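Local atomic coordinates of cell shape-determining protein MreC (Streptococcus pneumoniae, PDB entry 2QF4), a protein that helps form and maintain cell shape, probably as part of the elongasome that synthesises peripheral peptidoglycan. Residues K76-G80 with S81-Y85; S139-Y142 with L143-E146. All coordinates share one frame; numbering follows the deposited sequence.

Contact 1: K76-G80 with S81-Y85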
loop_
_atom_site.group_PDB
_atom_site.type_symbol
_atom_site.label_atom_id
_atom_site.label_comp_id
_atom_site.label_asym_id
_atom_site.label_seq_id
_atom_site.Cartn_x
_atom_site.Cartn_y
_atom_site.Cartn_z
ATOM N N LYS A 76 -2.127 -8.196 -3.806
ATOM C CA LYS A 76 -2.655 -9.498 -4.146
ATOM C C LYS A 76 -3.679 -9.911 -3.102
ATOM O O LYS A 76 -3.658 -9.531 -1.940
ATOM C CB LYS A 76 -1.547 -10.542 -4.312
ATOM C CG LYS A 76 -0.763 -10.811 -3.097
ATOM C CD LYS A 76 0.417 -11.745 -3.364
ATOM C CE LYS A 76 1.229 -11.942 -2.109
ATOM N NZ LYS A 76 2.382 -12.874 -2.344
ATOM N N ILE A 77 -4.648 -10.681 -3.587
ATOM C CA ILE A 77 -5.810 -11.151 -2.831
ATOM C C ILE A 77 -5.761 -12.676 -2.840
ATOM O O ILE A 77 -5.644 -13.286 -3.905
ATOM C CB ILE A 77 -7.112 -10.685 -3.499
ATOM C CG1 ILE A 77 -7.147 -9.150 -3.644
ATOM C CG2 ILE A 77 -8.312 -11.180 -2.735
ATOM C CD1 ILE A 77 -8.256 -8.621 -4.560
ATOM N N GLN A 78 -5.871 -13.281 -1.657
ATOM C CA GLN A 78 -5.877 -14.731 -1.560
ATOM C C GLN A 78 -7.291 -15.241 -1.438
ATOM O O GLN A 78 -8.002 -14.882 -0.513
ATOM C CB GLN A 78 -5.043 -15.165 -0.345
ATOM C CG GLN A 78 -4.654 -16.639 -0.368
ATOM C CD GLN A 78 -3.806 -17.032 -1.574
ATOM O OE1 GLN A 78 -3.067 -16.206 -2.146
ATOM N NE2 GLN A 78 -3.878 -18.312 -1.956
ATOM N N HIS A 79 -7.716 -16.061 -2.394
ATOM C CA HIS A 79 -9.039 -16.667 -2.385
ATOM C C HIS A 79 -8.838 -18.175 -2.419
ATOM O O HIS A 79 -8.572 -18.757 -3.473
ATOM C CB HIS A 79 -9.848 -16.224 -3.585
ATOM C CG HIS A 79 -11.235 -16.769 -3.586
ATOM N ND1 HIS A 79 -12.226 -16.230 -2.800
ATOM C CD2 HIS A 79 -11.786 -17.829 -4.228
ATOM C CE1 HIS A 79 -13.342 -16.905 -2.994
ATOM N NE2 HIS A 79 -13.100 -17.882 -3.854
ATOM N N GLY A 80 -8.949 -18.779 -1.243
ATOM C CA GLY A 80 -8.590 -20.178 -1.058
ATOM C C GLY A 80 -7.172 -20.410 -1.538
ATOM O O GLY A 80 -6.231 -19.791 -1.051
ATOM N N SER A 81 -7.042 -21.292 -2.516
ATOM C CA SER A 81 -5.726 -21.651 -3.065
ATOM C C SER A 81 -5.307 -20.798 -4.279
ATOM O O SER A 81 -4.230 -21.023 -4.864
ATOM C CB SER A 81 -5.685 -23.139 -3.423
ATOM O OG SER A 81 -6.575 -23.441 -4.477
ATOM N N THR A 82 -6.114 -19.809 -4.671
ATOM C CA THR A 82 -5.712 -18.954 -5.794
ATOM C C THR A 82 -5.381 -17.548 -5.345
ATOM O O THR A 82 -5.867 -17.058 -4.355
ATOM C CB THR A 82 -6.801 -18.815 -6.865
ATOM O OG1 THR A 82 -7.647 -19.970 -6.874
ATOM C CG2 THR A 82 -6.129 -18.581 -8.269
ATOM N N THR A 83 -4.501 -16.926 -6.099
ATOM C CA THR A 83 -4.055 -15.555 -5.851
ATOM C C THR A 83 -4.440 -14.680 -7.019
ATOM O O THR A 83 -4.209 -15.049 -8.172
ATOM C CB THR A 83 -2.538 -15.543 -5.668
ATOM O OG1 THR A 83 -2.173 -16.557 -4.710
ATOM C CG2 THR A 83 -2.056 -14.212 -5.175
ATOM N N ILE A 84 -5.006 -13.518 -6.720
ATOM C CA ILE A 84 -5.382 -12.509 -7.706
ATOM C C ILE A 84 -4.557 -11.266 -7.463
ATOM O O ILE A 84 -4.542 -10.752 -6.349
ATOM C CB ILE A 84 -6.895 -12.155 -7.601
ATOM C CG1 ILE A 84 -7.824 -13.405 -7.685
ATOM C CG2 ILE A 84 -7.251 -11.113 -8.680
ATOM C CD1 ILE A 84 -8.242 -13.985 -6.379
ATOM N N TYR A 85 -3.873 -10.795 -8.493
ATOM C CA TYR A 85 -3.078 -9.569 -8.399
ATOM C C TYR A 85 -3.858 -8.390 -8.939
ATOM O O TYR A 85 -4.627 -8.528 -9.890
ATOM C CB TYR A 85 -1.767 -9.742 -9.189
ATOM C CG TYR A 85 -0.747 -10.613 -8.480
ATOM C CD1 TYR A 85 -0.869 -11.998 -8.489
ATOM C CD2 TYR A 85 0.306 -10.054 -7.789
ATOM C CE1 TYR A 85 0.045 -12.804 -7.810
ATOM C CE2 TYR A 85 1.238 -10.856 -7.118
ATOM C CZ TYR A 85 1.085 -12.228 -7.117
ATOM O OH TYR A 85 1.999 -13.024 -6.462
HETATM O O HOH W 1 3.718 -11.858 -4.751
HETATM O O HOH W 2 -1.925 -19.548 -3.639
#
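Gln78 and Thr83 sit opposite each other on neighbouring strands, a non-hydrogen-bonded antiparallel pair whose side chains rise from the same face as Lys76 and Tyr85. From CB of Gln78 the chain runs to CG and bends there (chi2 61°), which swings the amide over toward the second strand. Its CD comes within 3.5 Å of Thr82 O. The two ends of the amide then part company. OE1 accepts from Thr83 OG1 at 2.7 Å, the donor tilted 17° from the carbonyl plane, while NE2 reaches forward to the turn and donates to Gly80 O at 2.9 Å. Because that carbonyl can only accept, the bond sets which end of the amide is nitrogen. A water is a second partner of NE2, accepting from it and donating to Ser81 O and Thr83 OG1. The setting is a tight beta hairpin between strands 74-79 and 82-92, turned by a type II' turn from His79 to Thr82 with Gly80 at positive phi. Ile77 and Ile84 exchange both backbone bonds, Ile77 N to Ile84 O at 2.8 Å and Ile84 N to Ile77 O at 2.9 Å. Their side chains go to the other face, where Ile84 CD1 lies 3.9 Å from His79 CB; ND1 of the imidazole is hydrogen-bonded to Asp113 OD2. Back on the Gln78 face, Lys76 CB lies over the centre of the Tyr85 ring, a CH-pi contact at 4.0 Å from the centroid. In one of its two modelled conformers Lys76 forms a salt bridge from NZ to Asp127 OD1, and NZ shares a water with Tyr85 OH.

Contact 2: S139-Y142 with L143-E146; sequences STDY and LTRE. With EDO (1,2-ethanediol), chain D.
Asp141 turns its carboxylate to the side of its own backbone N (chi1 -74°), and Thr144 places OG1 between its backbone N and carbonyl carbon (chi1 46°); each torsion points its group across the turn at the other. They meet across a distorted type I beta turn from Asp141 to Thr144, in the irregular loop that joins strand 126-137 to strand 146-151 in the second beta barrel, an exposed tip of this alpha-lytic protease-like fold. Thr144 OG1 donates to Asp141 OD2 at 2.6 Å. The hydroxyl comes in on the anti side of that oxygen, 15° out of the carboxylate plane, and the two side chains cross at an angle. The backbones come close here as well, with Asp141 CA 5.5 Å from Thr144 CA. The turn is an open one, Asp141 O lying 4.3 Å from Thr144 N. A water sits inside the bend instead, giving a hydrogen bond to Asp141 O at 2.8 Å and accepting one from Arg145 N at 3.0 Å. At the outer end of the turn Tyr142 and Leu143 run alongside each other in the same direction, with Tyr142 CD1 against Leu143 CG at 3.4 Å; the leucine branch approaches the ring obliquely, and its CD2 is near both CD1 and CE1 of Tyr142. Arg145 lays its aliphatic part against the start of the loop: the chain bends about CG-CD, CD lying 3.7 Å from Ser139 O, and the guanidinium goes on to Ser105 O and Ser107 O through NH2. The Ser139 hydroxyl is hydrogen-bonded to Thr136 OG1. Beside it lies a molecule of 1,2-ethanediol, probably from the crystallisation liquor, whose O1 accepts a hydrogen bond from Ser139 N at 3.0 Å.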
loop_
_atom_site.group_PDB
_atom_site.type_symbol
_atom_site.label_atom_id
_atom_site.label_comp_id
_atom_site.label_asym_id
_atom_site.label_seq_id
_atom_site.Cartn_x
_atom_site.Cartn_y
_atom_site.Cartn_z
ATOM N N SER A 139 -18.779 -6.260 -11.219
ATOM C CA SER A 139 -18.322 -7.623 -11.026
ATOM C C SER A 139 -18.406 -8.487 -12.263
ATOM O O SER A 139 -17.658 -9.466 -12.343
ATOM C CB SER A 139 -19.080 -8.263 -9.847
ATOM O OG SER A 139 -19.008 -7.479 -8.637
ATOM N N THR A 140 -19.265 -8.110 -13.222
ATOM C CA THR A 140 -19.400 -8.847 -14.485
ATOM C C THR A 140 -18.708 -8.151 -15.670
ATOM O O THR A 140 -18.811 -8.622 -16.815
ATOM C CB THR A 140 -20.906 -9.140 -14.828
ATOM O OG1 THR A 140 -21.589 -7.913 -15.034
ATOM C CG2 THR A 140 -21.586 -9.929 -13.712
ATOM N N ASP A 141 -18.034 -7.028 -15.433
ATOM C CA ASP A 141 -17.317 -6.318 -16.495
ATOM C C ASP A 141 -16.186 -7.204 -17.008
ATOM O O ASP A 141 -15.551 -7.945 -16.248
ATOM C CB ASP A 141 -16.684 -5.023 -16.014
ATOM C CG ASP A 141 -17.666 -3.894 -15.772
ATOM O OD1 ASP A 141 -18.880 -4.104 -15.763
ATOM O OD2 ASP A 141 -17.158 -2.784 -15.517
ATOM N N TYR A 142 -15.932 -7.111 -18.300
ATOM C CA TYR A 142 -14.881 -7.872 -18.910
ATOM C C TYR A 142 -13.525 -7.596 -18.307
ATOM O O TYR A 142 -12.747 -8.532 -18.139
ATOM C CB TYR A 142 -14.900 -7.571 -20.399
ATOM C CG TYR A 142 -13.974 -8.366 -21.209
ATOM C CD1 TYR A 142 -12.911 -7.764 -21.868
ATOM C CD2 TYR A 142 -14.137 -9.722 -21.331
ATOM C CE1 TYR A 142 -12.065 -8.484 -22.638
ATOM C CE2 TYR A 142 -13.262 -10.484 -22.138
ATOM C CZ TYR A 142 -12.226 -9.845 -22.753
ATOM O OH TYR A 142 -11.325 -10.504 -23.546
ATOM N N LEU A 143 -13.238 -6.333 -18.025
ATOM C CA LEU A 143 -11.898 -5.941 -17.560
ATOM C C LEU A 143 -11.860 -5.129 -16.275
ATOM O O LEU A 143 -10.827 -5.080 -15.603
ATOM C CB LEU A 143 -11.185 -5.088 -18.626
ATOM C CG LEU A 143 -10.981 -5.625 -20.022
ATOM C CD1 LEU A 143 -10.325 -4.564 -20.915
ATOM C CD2 LEU A 143 -10.134 -6.900 -19.951
ATOM N N THR A 144 -12.969 -4.480 -15.942
ATOM C CA THR A 144 -12.961 -3.421 -14.939
ATOM C C THR A 144 -13.619 -3.776 -13.600
ATOM O O THR A 144 -13.984 -2.894 -12.823
ATOM C CB THR A 144 -13.513 -2.142 -15.563
ATOM O OG1 THR A 144 -14.686 -2.467 -16.279
ATOM C CG2 THR A 144 -12.471 -1.543 -16.535
ATOM N N ARG A 145 -13.678 -5.063 -13.272
ATOM C CA ARG A 145 -14.051 -5.426 -11.909
ATOM C C ARG A 145 -13.123 -4.717 -10.919
ATOM O O ARG A 145 -11.887 -4.665 -11.094
ATOM C CB ARG A 145 -13.998 -6.940 -11.677
ATOM C CG ARG A 145 -14.403 -7.382 -10.287
ATOM C CD ARG A 145 -14.686 -8.867 -10.168
ATOM N NE ARG A 145 -13.506 -9.683 -10.429
ATOM C CZ ARG A 145 -13.246 -10.849 -9.848
ATOM N NH1 ARG A 145 -14.030 -11.372 -8.917
ATOM N NH2 ARG A 145 -12.150 -11.501 -10.193
ATOM N N GLU A 146 -13.715 -4.250 -9.827
ATOM C CA GLU A 146 -13.009 -3.525 -8.778
ATOM C C GLU A 146 -13.286 -4.216 -7.448
ATOM O O GLU A 146 -14.325 -4.823 -7.268
ATOM C CB GLU A 146 -13.560 -2.094 -8.713
ATOM C CG GLU A 146 -13.034 -1.144 -7.658
ATOM C CD GLU A 146 -13.952 0.072 -7.527
ATOM O OE1 GLU A 146 -14.365 0.608 -8.590
ATOM O OE2 GLU A 146 -14.357 0.434 -6.379
HETATM C C1 EDO D . -21.850 -5.520 -10.577
HETATM O O1 EDO D . -21.162 -5.782 -9.378
HETATM C C2 EDO D . -22.392 -4.125 -10.636
HETATM O O2 EDO D . -21.491 -3.096 -10.413
HETATM O O HOH W 3 -13.130 -7.555 -14.900
#

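In the fold
Both contacts are chain reversals on the second barrel of the major periplasmic domain; contact 2 follows contact 1 along the chain, and both sit to one side of the molecule's middle. Their centres are 16 Å apart, and the nearest atoms stay about 5 Å from each other without touching. Both reach the loop around 103-110: His79 of contact 1 touches Ser107, Asp108 and Ser110, while Arg145 of contact 2 bonds to the carbonyls of Ser105 and Ser107 and packs on Leu103 and Ile109. Ser107, met from both sides, is the indirect link. The ethanediol belongs to contact 2, where His138 N and Thr137 OG1 also bind it.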